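Processed glycerol phosphate lipoteichoic acid synthase 2 (Bacillus subtilis, PDB 2W8D) belongs to the sulfatase family within the alkaline phosphatase clan and is represented here by its C-terminal domain, which holds a magnesium ion. Local coordinates at residues K370-D373 against E374-D378; D350-P354 against K355-I359; V385-E388 against L389-S392; K306-G309 against D310-A314. All coordinates share one frame; numbering follows the deposited sequence.

Contact 1 of 4, residues K370-D373 against E374-D378; sequences KELD and ESEVD
Asp373 and Glu376 bring their carboxylates together across a tight turn, their side chains crossing at about a right angle. The two carboxylate planes are turned 61° against each other, so the groups neither stack nor lie flat side by side. Asp373 OD1 comes within 2.9 Å of Glu376 OE2, and because both are acceptors the approach is no hydrogen bond as modelled. The second oxygen, Glu376 OE1, lies beside the leucine branch point, 3.9 Å from Leu372 CG. Glu376 places CG between its backbone N and carbonyl carbon (chi1 69°) and then runs extended, which brings the chain back over the residue three places earlier: Glu376 CG sits 3.3 Å from Asp373 O. That same carbonyl oxygen receives the Glu376 amide, with Glu376 N to Asp373 O at 3.0 Å and an N-H...O angle of 166°, although the donor stands above the carbonyl plane. The bond belongs to the short 3-10 segment 374-376, through which the chain leaves strand 371-372, an outermost strand of a five-stranded antiparallel sheet, on its way to helix 380-397. Next to the acidic pair, toward Tyr356 and Tyr363, the contact turns apolar. Leu372 CD2 meets Val377 CG2 at 4.1 Å, again with the side chains at about a right angle, and both residues also rest on those two tyrosines. Two carboxylates this close at an exposed turn would be expected to raise each other's affinity for a proton, so one of them may be protonated part of the time, or the pair may be more mobile than a single model suggests.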
ATOM      1  N   LYS A 370      23.403  14.890  -5.932  1.00 21.69           N
ATOM      2  CA  LYS A 370      24.857  15.024  -5.742  1.00 21.04           C
ATOM      3  C   LYS A 370      25.396  13.980  -4.757  1.00 20.58           C
ATOM      4  O   LYS A 370      24.877  13.819  -3.658  1.00 19.58           O
ATOM      5  CB  LYS A 370      25.200  16.430  -5.259  1.00 20.79           C
ATOM      6  CG  LYS A 370      26.683  16.783  -5.345  1.00 24.08           C
ATOM      7  CD  LYS A 370      27.284  16.346  -6.700  1.00 28.45           C
ATOM      8  CE  LYS A 370      28.653  16.996  -6.985  1.00 30.51           C
ATOM      9  NZ  LYS A 370      28.475  18.336  -7.632  1.00 31.99           N
ATOM     10  N   GLU A 371      26.429  13.252  -5.164  1.00 21.58           N
ATOM     11  CA  GLU A 371      27.027  12.254  -4.284  1.00 22.53           C
ATOM     12  C   GLU A 371      27.746  12.963  -3.133  1.00 21.81           C
ATOM     13  O   GLU A 371      28.390  13.955  -3.340  1.00 20.72           O
ATOM     14  CB  GLU A 371      27.972  11.299  -5.032  1.00 23.37           C
ATOM     15  CG  GLU A 371      28.264   9.994  -4.231  1.00 27.52           C
ATOM     16  CD  GLU A 371      28.889   8.869  -5.072  1.00 34.02           C
ATOM     17  OE1 GLU A 371      28.714   8.872  -6.321  1.00 35.87           O
ATOM     18  OE2 GLU A 371      29.556   7.982  -4.469  1.00 35.73           O
ATOM     19  N   LEU A 372      27.549  12.452  -1.928  1.00 22.04           N
ATOM     20  CA  LEU A 372      28.128  12.980  -0.712  1.00 23.06           C
ATOM     21  C   LEU A 372      29.223  12.048  -0.216  1.00 23.88           C
ATOM     22  O   LEU A 372      29.037  10.839  -0.196  1.00 23.53           O
ATOM     23  CB  LEU A 372      27.039  13.028   0.356  1.00 22.68           C
ATOM     24  CG  LEU A 372      26.226  14.288   0.617  1.00 21.72           C
ATOM     25  CD1 LEU A 372      26.138  15.221  -0.587  1.00 20.77           C
ATOM     26  CD2 LEU A 372      24.867  13.911   1.123  1.00 19.93           C
ATOM     27  N   ASP A 373      30.365  12.578   0.205  1.00 25.65           N
ATOM     28  CA  ASP A 373      31.280  11.682   0.900  1.00 26.95           C
ATOM     29  C   ASP A 373      30.873  11.418   2.352  1.00 26.83           C
ATOM     30  O   ASP A 373      30.357  12.290   3.060  1.00 25.69           O
ATOM     31  CB  ASP A 373      32.776  12.007   0.702  1.00 28.21           C
ATOM     32  CG  ASP A 373      33.091  13.482   0.803  1.00 31.37           C
ATOM     33  OD1 ASP A 373      32.688  14.118   1.804  1.00 35.77           O
ATOM     34  OD2 ASP A 373      33.788  14.001  -0.099  1.00 34.91           O
ATOM     35  N   GLU A 374      31.067  10.161   2.736  1.00 27.69           N
ATOM     36  CA  GLU A 374      30.811   9.628   4.075  1.00 28.31           C
ATOM     37  C   GLU A 374      31.180  10.570   5.211  1.00 27.82           C
ATOM     38  O   GLU A 374      30.465  10.618   6.216  1.00 28.42           O
ATOM     39  CB  GLU A 374      31.563   8.303   4.244  1.00 28.88           C
ATOM     40  CG  GLU A 374      30.751   7.050   3.913  1.00 32.35           C
ATOM     41  CD  GLU A 374      30.534   6.149   5.131  1.00 36.39           C
ATOM     42  OE1 GLU A 374      29.570   5.338   5.138  1.00 40.22           O
ATOM     43  OE2 GLU A 374      31.317   6.250   6.092  1.00 36.85           O
ATOM     44  N   SER A 375      32.280  11.308   5.049  1.00 26.47           N
ATOM     45  CA  SER A 375      32.791  12.200   6.087  1.00 26.02           C
ATOM     46  C   SER A 375      31.803  13.267   6.551  1.00 25.84           C
ATOM     47  O   SER A 375      31.822  13.674   7.715  1.00 25.88           O
ATOM     48  CB  SER A 375      34.070  12.907   5.609  1.00 25.77           C
ATOM     49  OG  SER A 375      34.932  11.999   4.949  1.00 24.85           O
ATOM     50  N   GLU A 376      30.965  13.741   5.633  1.00 25.44           N
ATOM     51  CA  GLU A 376      30.107  14.893   5.903  1.00 25.03           C
ATOM     52  C   GLU A 376      28.661  14.515   6.192  1.00 24.09           C
ATOM     53  O   GLU A 376      27.798  15.384   6.337  1.00 24.00           O
ATOM     54  CB  GLU A 376      30.190  15.891   4.749  1.00 25.46           C
ATOM     55  CG  GLU A 376      29.547  15.425   3.416  1.00 28.72           C
ATOM     56  CD  GLU A 376      30.254  16.041   2.208  1.00 31.28           C
ATOM     57  OE1 GLU A 376      29.706  15.991   1.077  1.00 28.78           O
ATOM     58  OE2 GLU A 376      31.381  16.575   2.419  1.00 34.96           O
ATOM     59  N   VAL A 377      28.408  13.213   6.280  1.00 22.60           N
ATOM     60  CA  VAL A 377      27.074  12.713   6.532  1.00 21.83           C
ATOM     61  C   VAL A 377      26.824  12.503   8.033  1.00 21.25           C
ATOM     62  O   VAL A 377      27.627  11.892   8.739  1.00 20.53           O
ATOM     63  CB  VAL A 377      26.834  11.430   5.722  1.00 21.86           C
ATOM     64  CG1 VAL A 377      25.782  10.575   6.357  1.00 21.98           C
ATOM     65  CG2 VAL A 377      26.468  11.789   4.295  1.00 21.92           C
ATOM     66  N   ASP A 378      25.704  13.034   8.505  1.00 20.83           N
ATOM     67  CA  ASP A 378      25.236  12.773   9.845  1.00 20.58           C
ATOM     68  C   ASP A 378      24.651  11.356   9.891  1.00 20.39           C
ATOM     69  O   ASP A 378      23.637  11.064   9.236  1.00 20.40           O
ATOM     70  CB  ASP A 378      24.175  13.817  10.243  1.00 20.99           C
ATOM     71  CG  ASP A 378      23.851  13.781  11.731  1.00 22.09           C
ATOM     72  OD1 ASP A 378      23.558  12.692  12.265  1.00 23.02           O
ATOM     73  OD2 ASP A 378      23.910  14.843  12.386  1.00 25.63           O
TER

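Contact 2 of 4, residues D350-P354 against K355-I359; sequences DFISP and KYTKI
Ser353 OG is gripped by two backbone amides of the following residues and by a carboxylate. Tyr356 N donates to Ser353 OG over 3.0 Å on a nearly straight path (170° at the hydrogen), while the bond from Lys355 N is weak; Glu381 OE1 of helix 380-397 supplies the third bond. With chi1 at 84°, the hydroxyl lies between backbone N and carbonyl carbon, facing the amides of Lys355, at the corner, and Tyr356, just past it. Ser353 N in turn donates to Tyr356 O at 2.8 Å, closing the end of a beta hairpin between strands 351-352 and 356-359. Further along, Phe351 and Lys358 form an antiparallel hydrogen-bonded pair, with Lys358 N to Phe351 O at 3.0 Å. On their face of the sheet, Lys358 CB lies over one face of the Phe351 ring in a CH-pi contact, 4.1 Å from the ring centroid and displaced toward its rim. The lysine chain continues extended, and its NZ forms a salt bridge with Asp382. Ile352 and Thr357, a non-hydrogen-bonded pair, occupy the other face and point the same way, Ile352 CD1 touching Thr357 CG2 at 3.8 Å. The hairpin thus shows one hydroxyl accepting firmly from Tyr356 N and weakly from Lys355 N; with its acceptor side so used, its own proton is presumably offered to Glu381, tying turn to helix.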
ATOM      1  N   ASP A 350      18.772   0.260   2.768  1.00 20.16           N
ATOM      2  CA  ASP A 350      18.788   1.557   2.120  1.00 20.36           C
ATOM      3  C   ASP A 350      17.684   2.403   2.758  1.00 20.32           C
ATOM      4  O   ASP A 350      16.830   1.902   3.522  1.00 19.85           O
ATOM      5  CB  ASP A 350      18.540   1.425   0.603  1.00 20.31           C
ATOM      6  CG  ASP A 350      19.669   0.642  -0.109  1.00 22.66           C
ATOM      7  OD1 ASP A 350      20.712   0.333   0.523  1.00 24.85           O
ATOM      8  OD2 ASP A 350      19.526   0.318  -1.301  1.00 25.81           O
ATOM      9  N   PHE A 351      17.729   3.692   2.494  1.00 19.69           N
ATOM     10  CA  PHE A 351      16.682   4.569   2.971  1.00 20.35           C
ATOM     11  C   PHE A 351      16.605   5.841   2.193  1.00 20.24           C
ATOM     12  O   PHE A 351      17.500   6.151   1.418  1.00 19.41           O
ATOM     13  CB  PHE A 351      16.772   4.833   4.488  1.00 20.45           C
ATOM     14  CG  PHE A 351      17.885   5.757   4.914  1.00 20.29           C
ATOM     15  CD1 PHE A 351      17.701   7.138   4.917  1.00 22.00           C
ATOM     16  CD2 PHE A 351      19.078   5.244   5.438  1.00 20.79           C
ATOM     17  CE1 PHE A 351      18.724   8.005   5.366  1.00 22.14           C
ATOM     18  CE2 PHE A 351      20.097   6.095   5.891  1.00 18.61           C
ATOM     19  CZ  PHE A 351      19.919   7.469   5.855  1.00 20.37           C
ATOM     20  N   ILE A 352      15.508   6.568   2.385  1.00 20.60           N
ATOM     21  CA  ILE A 352      15.369   7.875   1.788  1.00 20.57           C
ATOM     22  C   ILE A 352      14.749   8.806   2.796  1.00 21.01           C
ATOM     23  O   ILE A 352      13.911   8.397   3.592  1.00 21.74           O
ATOM     24  CB  ILE A 352      14.584   7.843   0.481  1.00 20.89           C
ATOM     25  CG1 ILE A 352      14.598   9.232  -0.171  1.00 21.10           C
ATOM     26  CG2 ILE A 352      13.111   7.393   0.709  1.00 21.98           C
ATOM     27  CD1 ILE A 352      14.284   9.203  -1.626  1.00 20.44           C
ATOM     28  N   SER A 353      15.199  10.056   2.779  1.00 21.04           N
ATOM     29  CA  SER A 353      14.645  11.110   3.614  1.00 19.89           C
ATOM     30  C   SER A 353      14.764  12.447   2.864  1.00 19.92           C
ATOM     31  O   SER A 353      15.424  12.512   1.835  1.00 19.28           O
ATOM     32  CB  SER A 353      15.423  11.177   4.921  1.00 19.25           C
ATOM     33  OG  SER A 353      16.570  11.965   4.749  1.00 17.60           O
ATOM     34  N   PRO A 354      14.146  13.522   3.391  1.00 20.03           N
ATOM     35  CA  PRO A 354      14.279  14.788   2.670  1.00 20.43           C
ATOM     36  C   PRO A 354      15.738  15.189   2.512  1.00 20.37           C
ATOM     37  O   PRO A 354      16.094  15.799   1.520  1.00 20.73           O
ATOM     38  CB  PRO A 354      13.526  15.791   3.563  1.00 20.23           C
ATOM     39  CG  PRO A 354      12.521  14.952   4.296  1.00 19.80           C
ATOM     40  CD  PRO A 354      13.169  13.612   4.494  1.00 19.71           C
ATOM     41  N   LYS A 355      16.562  14.846   3.490  1.00 20.34           N
ATOM     42  CA  LYS A 355      17.997  15.104   3.424  1.00 20.68           C
ATOM     43  C   LYS A 355      18.818  14.140   2.534  1.00 19.89           C
ATOM     44  O   LYS A 355      19.586  14.578   1.673  1.00 19.13           O
ATOM     45  CB  LYS A 355      18.601  15.100   4.840  1.00 20.50           C
ATOM     46  CG  LYS A 355      19.636  16.205   5.020  1.00 22.32           C
ATOM     47  CD  LYS A 355      20.555  15.906   6.190  1.00 26.42           C
ATOM     48  CE  LYS A 355      21.415  17.087   6.564  1.00 25.64           C
ATOM     49  NZ  LYS A 355      22.212  16.723   7.764  1.00 30.24           N
ATOM     50  N   TYR A 356      18.659  12.840   2.761  1.00 19.35           N
ATOM     51  CA  TYR A 356      19.578  11.850   2.192  1.00 19.72           C
ATOM     52  C   TYR A 356      18.878  10.734   1.472  1.00 20.27           C
ATOM     53  O   TYR A 356      17.804  10.281   1.901  1.00 20.98           O
ATOM     54  CB  TYR A 356      20.371  11.151   3.307  1.00 19.27           C
ATOM     55  CG  TYR A 356      21.253  12.014   4.132  1.00 16.59           C
ATOM     56  CD1 TYR A 356      22.196  12.853   3.549  1.00 17.06           C
ATOM     57  CD2 TYR A 356      21.191  11.953   5.515  1.00 16.84           C
ATOM     58  CE1 TYR A 356      23.051  13.622   4.340  1.00 16.11           C
ATOM     59  CE2 TYR A 356      22.015  12.709   6.297  1.00 16.54           C
ATOM     60  CZ  TYR A 356      22.945  13.537   5.714  1.00 17.64           C
ATOM     61  OH  TYR A 356      23.751  14.290   6.537  1.00 21.34           O
ATOM     62  N   THR A 357      19.473  10.294   0.367  1.00 20.99           N
ATOM     63  CA  THR A 357      19.173   8.976  -0.157  1.00 21.12           C
ATOM     64  C   THR A 357      20.402   8.060  -0.088  1.00 21.61           C
ATOM     65  O   THR A 357      21.491   8.395  -0.595  1.00 22.23           O
ATOM     66  CB  THR A 357      18.307   8.951  -1.476  1.00 22.45           C
ATOM     67  OG1 THR A 357      18.902   8.134  -2.499  1.00 25.13           O
ATOM     68  CG2 THR A 357      17.946  10.321  -2.000  1.00 19.66           C
ATOM     69  N   LYS A 358      20.252   6.960   0.633  1.00 20.85           N
ATOM     70  CA  LYS A 358      21.342   6.027   0.842  1.00 20.62           C
ATOM     71  C   LYS A 358      21.087   4.752   0.081  1.00 20.92           C
ATOM     72  O   LYS A 358      20.102   4.079   0.354  1.00 20.62           O
ATOM     73  CB  LYS A 358      21.465   5.664   2.316  1.00 19.79           C
ATOM     74  CG  LYS A 358      22.847   5.090   2.652  1.00 19.30           C
ATOM     75  CD  LYS A 358      22.782   4.110   3.778  1.00 17.80           C
ATOM     76  CE  LYS A 358      24.169   3.717   4.222  1.00 20.45           C
ATOM     77  NZ  LYS A 358      24.080   2.878   5.444  1.00 21.52           N
ATOM     78  N   ILE A 359      21.989   4.396  -0.829  1.00 21.46           N
ATOM     79  CA  ILE A 359      21.842   3.195  -1.663  1.00 21.41           C
ATOM     80  C   ILE A 359      23.170   2.422  -1.705  1.00 22.18           C
ATOM     81  O   ILE A 359      24.212   2.984  -2.068  1.00 21.98           O
ATOM     82  CB  ILE A 359      21.386   3.562  -3.107  1.00 21.05           C
ATOM     83  CG1 ILE A 359      20.119   4.415  -3.087  1.00 21.47           C
ATOM     84  CG2 ILE A 359      21.144   2.303  -3.964  1.00 20.90           C
ATOM     85  CD1 ILE A 359      18.772   3.641  -2.618  1.00 24.27           C
TER

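Contact 3 of 4, residues V385-E388 against L389-S392; sequences VKKE and LEMS
Glu390 turns CG to the far side from its backbone N (chi1 179°) and runs extended, which lays it alongside Lys387 with both side chains pointing the same way. What touches is carbon against oxygen: Glu390 OE1 lies 4.0 Å from Lys387 CG, whereas Lys387 NZ stays 6.5 Å from Glu390 OE1, too far for an ion pair. Glu390 finds its salt bridge one turn further on, with Lys394. Met391, present as selenomethionine, takes chi1 of -64° and bends again at chi2 and chi3; its CG rests 3.3 Å from Lys387 O before the chain turns toward helix 6-17. Regular i to i+4 bonds hold this length of helix 380-397 together, from Leu389 N to Val385 O at 2.9 Å through to a weak one between Ser392 N and Glu388 O. Along the inner flank Val385 CG1 and Leu389 CD1 come to 4.3 Å, a light apolar touch between residues that both pack on Pro345. Such is the amphipathic helix in practice, with exposed Lys386, Lys387 and Glu390 set against the buried flank of Val385 and Leu389. Glu388 and Ser392 are polar exceptions among the buried residues, each with a partner: Glu388 OE2 meets Arg341 and the hydroxyl of Tyr96, and Ser392 OG bonds to Tyr96 N. The carboxylate of Glu388 is probably kept ionised in its buried setting by the guanidinium group beside it.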
ATOM      1  N   VAL A 385      17.008   4.348  11.130  1.00 12.48           N
ATOM      2  CA  VAL A 385      16.564   3.313  10.183  1.00 12.93           C
ATOM      3  C   VAL A 385      16.829   1.896  10.718  1.00 13.93           C
ATOM      4  O   VAL A 385      15.906   1.084  10.778  1.00 13.47           O
ATOM      5  CB  VAL A 385      17.186   3.499   8.762  1.00 13.55           C
ATOM      6  CG1 VAL A 385      16.935   2.250   7.828  1.00 12.51           C
ATOM      7  CG2 VAL A 385      16.669   4.791   8.108  1.00 12.17           C
ATOM      8  N   LYS A 386      18.074   1.630  11.138  1.00 14.46           N
ATOM      9  CA  LYS A 386      18.472   0.324  11.643  1.00 14.99           C
ATOM     10  C   LYS A 386      17.563  -0.096  12.777  1.00 14.73           C
ATOM     11  O   LYS A 386      17.007  -1.197  12.725  1.00 14.98           O
ATOM     12  CB  LYS A 386      19.956   0.302  12.069  1.00 15.57           C
ATOM     13  CG  LYS A 386      20.916   0.307  10.852  1.00 18.36           C
ATOM     14  CD  LYS A 386      22.407   0.260  11.234  1.00 23.99           C
ATOM     15  CE  LYS A 386      22.810   1.422  12.187  1.00 24.50           C
ATOM     16  NZ  LYS A 386      24.274   1.729  12.249  1.00 25.21           N
ATOM     17  N   LYS A 387      17.414   0.788  13.769  1.00 14.26           N
ATOM     18  CA  LYS A 387      16.532   0.596  14.909  1.00 14.64           C
ATOM     19  C   LYS A 387      15.060   0.369  14.507  1.00 15.15           C
ATOM     20  O   LYS A 387      14.413  -0.546  15.031  1.00 15.35           O
ATOM     21  CB  LYS A 387      16.633   1.772  15.880  1.00 14.72           C
ATOM     22  CG  LYS A 387      17.544   1.526  17.059  1.00 16.98           C
ATOM     23  CD  LYS A 387      18.067   2.840  17.591  1.00 20.96           C
ATOM     24  CE  LYS A 387      19.214   2.625  18.573  1.00 22.15           C
ATOM     25  NZ  LYS A 387      20.299   3.592  18.272  1.00 22.57           N
ATOM     26  N   GLU A 388      14.536   1.173  13.574  1.00 15.13           N
ATOM     27  CA  GLU A 388      13.154   1.001  13.129  1.00 15.03           C
ATOM     28  C   GLU A 388      12.969  -0.409  12.574  1.00 15.28           C
ATOM     29  O   GLU A 388      12.041  -1.107  12.952  1.00 16.51           O
ATOM     30  CB  GLU A 388      12.715   2.097  12.120  1.00 15.21           C
ATOM     31  CG  GLU A 388      11.249   1.948  11.630  1.00 15.24           C
ATOM     32  CD  GLU A 388      10.631   3.194  10.958  1.00 16.48           C
ATOM     33  OE1 GLU A 388      11.003   4.346  11.311  1.00 14.80           O
ATOM     34  OE2 GLU A 388       9.720   3.004  10.097  1.00 16.64           O
ATOM     35  N   LEU A 389      13.866  -0.838  11.698  1.00 15.52           N
ATOM     36  CA  LEU A 389      13.824  -2.187  11.128  1.00 15.62           C
ATOM     37  C   LEU A 389      14.040  -3.277  12.191  1.00 15.67           C
ATOM     38  O   LEU A 389      13.327  -4.278  12.208  1.00 15.15           O
ATOM     39  CB  LEU A 389      14.848  -2.320  10.003  1.00 15.50           C
ATOM     40  CG  LEU A 389      14.508  -1.588   8.691  1.00 17.45           C
ATOM     41  CD1 LEU A 389      15.652  -1.811   7.677  1.00 17.19           C
ATOM     42  CD2 LEU A 389      13.128  -2.034   8.116  1.00 14.01           C
ATOM     43  N   GLU A 390      15.001  -3.055  13.087  1.00 15.89           N
ATOM     44  CA  GLU A 390      15.331  -4.034  14.124  1.00 16.48           C
ATOM     45  C   GLU A 390      14.128  -4.332  15.054  1.00 16.16           C
ATOM     46  O   GLU A 390      13.852  -5.493  15.365  1.00 15.87           O
ATOM     47  CB  GLU A 390      16.547  -3.537  14.905  1.00 16.45           C
ATOM     48  CG  GLU A 390      17.033  -4.400  16.045  1.00 18.99           C
ATOM     49  CD  GLU A 390      17.986  -3.642  17.007  1.00 23.63           C
ATOM     50  OE1 GLU A 390      18.153  -2.403  16.863  1.00 24.71           O
ATOM     51  OE2 GLU A 390      18.565  -4.289  17.917  1.00 24.85           O
HETATM   52  N   MSE A 391      13.411  -3.291  15.467  1.00 16.18           N
HETATM   53  CA  MSE A 391      12.280  -3.460  16.381  1.00 17.07           C
HETATM   54  C   MSE A 391      11.183  -4.274  15.730  1.00 16.73           C
HETATM   55  O   MSE A 391      10.669  -5.216  16.322  1.00 16.98           O
HETATM   56  CB  MSE A 391      11.752  -2.121  16.888  1.00 17.04           C
HETATM   57  CG  MSE A 391      12.757  -1.347  17.746  1.00 22.58           C
HETATM   58 SE   MSE A 391      13.422  -2.311  19.345  1.00 37.37          SE
HETATM   59  CE  MSE A 391      15.208  -2.797  18.739  1.00 35.14           C
ATOM     60  N   SER A 392      10.867  -3.941  14.488  1.00 16.45           N
ATOM     61  CA  SER A 392       9.929  -4.721  13.724  1.00 16.25           C
ATOM     62  C   SER A 392      10.385  -6.195  13.599  1.00 15.85           C
ATOM     63  O   SER A 392       9.587  -7.111  13.870  1.00 15.69           O
ATOM     64  CB  SER A 392       9.661  -4.067  12.363  1.00 15.78           C
ATOM     65  OG  SER A 392       8.702  -4.804  11.615  1.00 16.33           O
TER

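Contact 4 of 4, residues K306-G309 against D310-A314; sequences KYAG and DVDVA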
ATOM      1  N   LYS A 306       5.155  15.418   2.724  1.00 15.59           N
ATOM      2  CA  LYS A 306       5.932  14.680   3.697  1.00 16.27           C
ATOM      3  C   LYS A 306       6.365  13.313   3.145  1.00 15.68           C
ATOM      4  O   LYS A 306       5.574  12.591   2.564  1.00 15.56           O
ATOM      5  CB  LYS A 306       5.106  14.464   4.960  1.00 16.45           C
ATOM      6  CG  LYS A 306       4.812  15.742   5.729  1.00 18.55           C
ATOM      7  CD  LYS A 306       4.228  15.363   7.059  1.00 21.87           C
ATOM      8  CE  LYS A 306       3.636  16.553   7.803  1.00 24.24           C
ATOM      9  NZ  LYS A 306       2.855  15.990   8.953  1.00 25.26           N
ATOM     10  N   TYR A 307       7.635  12.986   3.331  1.00 15.57           N
ATOM     11  CA  TYR A 307       8.177  11.644   3.046  1.00 15.01           C
ATOM     12  C   TYR A 307       7.471  10.642   3.955  1.00 14.87           C
ATOM     13  O   TYR A 307       7.214  10.953   5.113  1.00 14.23           O
ATOM     14  CB  TYR A 307       9.703  11.664   3.219  1.00 13.86           C
ATOM     15  CG  TYR A 307      10.379  12.292   2.020  1.00 13.92           C
ATOM     16  CD1 TYR A 307      10.134  13.617   1.651  1.00 15.45           C
ATOM     17  CD2 TYR A 307      11.215  11.537   1.219  1.00 14.82           C
ATOM     18  CE1 TYR A 307      10.746  14.181   0.493  1.00 15.43           C
ATOM     19  CE2 TYR A 307      11.829  12.071   0.091  1.00 15.18           C
ATOM     20  CZ  TYR A 307      11.593  13.363  -0.269  1.00 17.18           C
ATOM     21  OH  TYR A 307      12.229  13.790  -1.391  1.00 18.45           O
ATOM     22  N   ALA A 308       7.111   9.479   3.401  1.00 14.99           N
ATOM     23  CA  ALA A 308       6.345   8.454   4.099  1.00 15.97           C
ATOM     24  C   ALA A 308       6.508   7.109   3.412  1.00 16.25           C
ATOM     25  O   ALA A 308       6.769   7.070   2.230  1.00 17.02           O
ATOM     26  CB  ALA A 308       4.838   8.843   4.139  1.00 16.44           C
ATOM     27  N   GLY A 309       6.299   6.007   4.130  1.00 16.73           N
ATOM     28  CA  GLY A 309       6.332   4.669   3.522  1.00 16.77           C
ATOM     29  C   GLY A 309       5.094   3.833   3.828  1.00 17.10           C
ATOM     30  O   GLY A 309       4.238   4.258   4.590  1.00 18.02           O
ATOM     31  N   ASP A 310       4.984   2.659   3.212  1.00 16.93           N
ATOM     32  CA  ASP A 310       3.876   1.736   3.456  1.00 17.44           C
ATOM     33  C   ASP A 310       3.439   1.578   4.914  1.00 17.57           C
ATOM     34  O   ASP A 310       2.247   1.500   5.140  1.00 17.65           O
ATOM     35  CB  ASP A 310       4.227   0.324   2.964  1.00 17.32           C
ATOM     36  CG  ASP A 310       4.178   0.201   1.487  1.00 18.72           C
ATOM     37  OD1 ASP A 310       3.360   0.927   0.833  1.00 15.50           O
ATOM     38  OD2 ASP A 310       4.989  -0.606   0.978  1.00 18.15           O
ATOM     39  N   VAL A 311       4.382   1.486   5.878  1.00 17.36           N
ATOM     40  CA  VAL A 311       4.049   1.184   7.289  1.00 16.74           C
ATOM     41  C   VAL A 311       3.322   2.366   7.966  1.00 17.31           C
ATOM     42  O   VAL A 311       2.737   2.225   9.056  1.00 16.18           O
ATOM     43  CB  VAL A 311       5.298   0.763   8.138  1.00 17.83           C
ATOM     44  CG1 VAL A 311       5.872  -0.629   7.697  1.00 16.91           C
ATOM     45  CG2 VAL A 311       6.362   1.829   8.110  1.00 16.47           C
ATOM     46  N   ASP A 312       3.359   3.528   7.312  1.00 16.70           N
ATOM     47  CA  ASP A 312       2.682   4.706   7.829  1.00 16.96           C
ATOM     48  C   ASP A 312       1.180   4.749   7.518  1.00 16.63           C
ATOM     49  O   ASP A 312       0.463   5.510   8.146  1.00 17.09           O
ATOM     50  CB  ASP A 312       3.334   5.992   7.303  1.00 16.80           C
ATOM     51  CG  ASP A 312       4.827   6.073   7.593  1.00 16.98           C
ATOM     52  OD1 ASP A 312       5.300   5.478   8.577  1.00 19.37           O
ATOM     53  OD2 ASP A 312       5.520   6.795   6.862  1.00 15.67           O
ATOM     54  N   VAL A 313       0.702   3.955   6.563  1.00 16.46           N
ATOM     55  CA  VAL A 313      -0.714   4.035   6.163  1.00 16.59           C
ATOM     56  C   VAL A 313      -1.709   3.667   7.273  1.00 16.87           C
ATOM     57  O   VAL A 313      -2.675   4.404   7.518  1.00 18.22           O
ATOM     58  CB  VAL A 313      -1.021   3.243   4.861  1.00 16.74           C
ATOM     59  CG1 VAL A 313      -2.473   3.482   4.375  1.00 15.73           C
ATOM     60  CG2 VAL A 313      -0.091   3.654   3.771  1.00 15.49           C
ATOM     61  N   ALA A 314      -1.461   2.562   7.953  1.00 16.81           N
ATOM     62  CA  ALA A 314      -2.418   2.008   8.921  1.00 17.34           C
ATOM     63  C   ALA A 314      -2.750   2.973  10.062  1.00 17.17           C
ATOM     64  O   ALA A 314      -3.926   3.138  10.374  1.00 17.01           O
ATOM     65  CB  ALA A 314      -1.947   0.630   9.475  1.00 15.93           C
TER
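Gly309 and Asp312 hold the tight part of this contact, every touching residue of which is buried. Gly309 N donates to Asp312 OD2 at 2.9 Å with 162° at the hydrogen, meeting the oxygen from well above the carboxylate plane. The same oxygen is crowded from the strand side, where Ala308 CA lies 3.3 Å from Asp312 OD2. A reciprocal bond runs from Asp312 N to Gly309 O over 3.0 Å, so one aspartate grips both the amide and the carbonyl of the glycine. Asp312 CG lies anti to its own carbonyl carbon (chi1 -55°), which swings the carboxylate back to the strand, while Asp312 OD1 takes a salt bridge from Arg341 and the amide of Ser333. This is a strand-to-helix junction in the sulfatase-type fold of the alkaline phosphatase clan: strand 308-309 runs parallel to strand 70-76 in the large mixed sheet, and the chain leads through a short turn into helix 313-320. In the turn, Val313 N bonds to Asp310 O at 3.2 Å, and Asp310 OD2 accepts from Gln78 N; the Asp310 side chain lies about 11 Å from the bound magnesium ion. The other end is looser and partly exposed. Lys306 and Tyr307 make no side-chain contact with 310-314: the lysine ammonium bonds to Ile335 O, and the Tyr307 side chain packs on Asn74 and Thr366.

Overall arrangement
Contact 4 lies deepest, its centre about 9 Å from the centre of the chain and on the large mixed sheet, whereas contact 1, a surface turn, has its centre about 31 Å from that point; the centres of contacts 2 and 3 are both about 20 Å from it. Contacts 1 and 2 share the five-stranded antiparallel sheet and touch through Tyr356, whose hydroxyl probably bonds to Asp378 N. Contact 3 lies on the helix beside that sheet and meets contact 2 where Val385 packs on Phe351. Contact 2 also reaches contact 4, through Pro354 and Tyr307. The chemistry differs with burial: buried acids in contacts 3 and 4 both pair with Arg341, partly buried contact 2 relies on strand pairing, and contact 1 crowds two carboxylates at the surface.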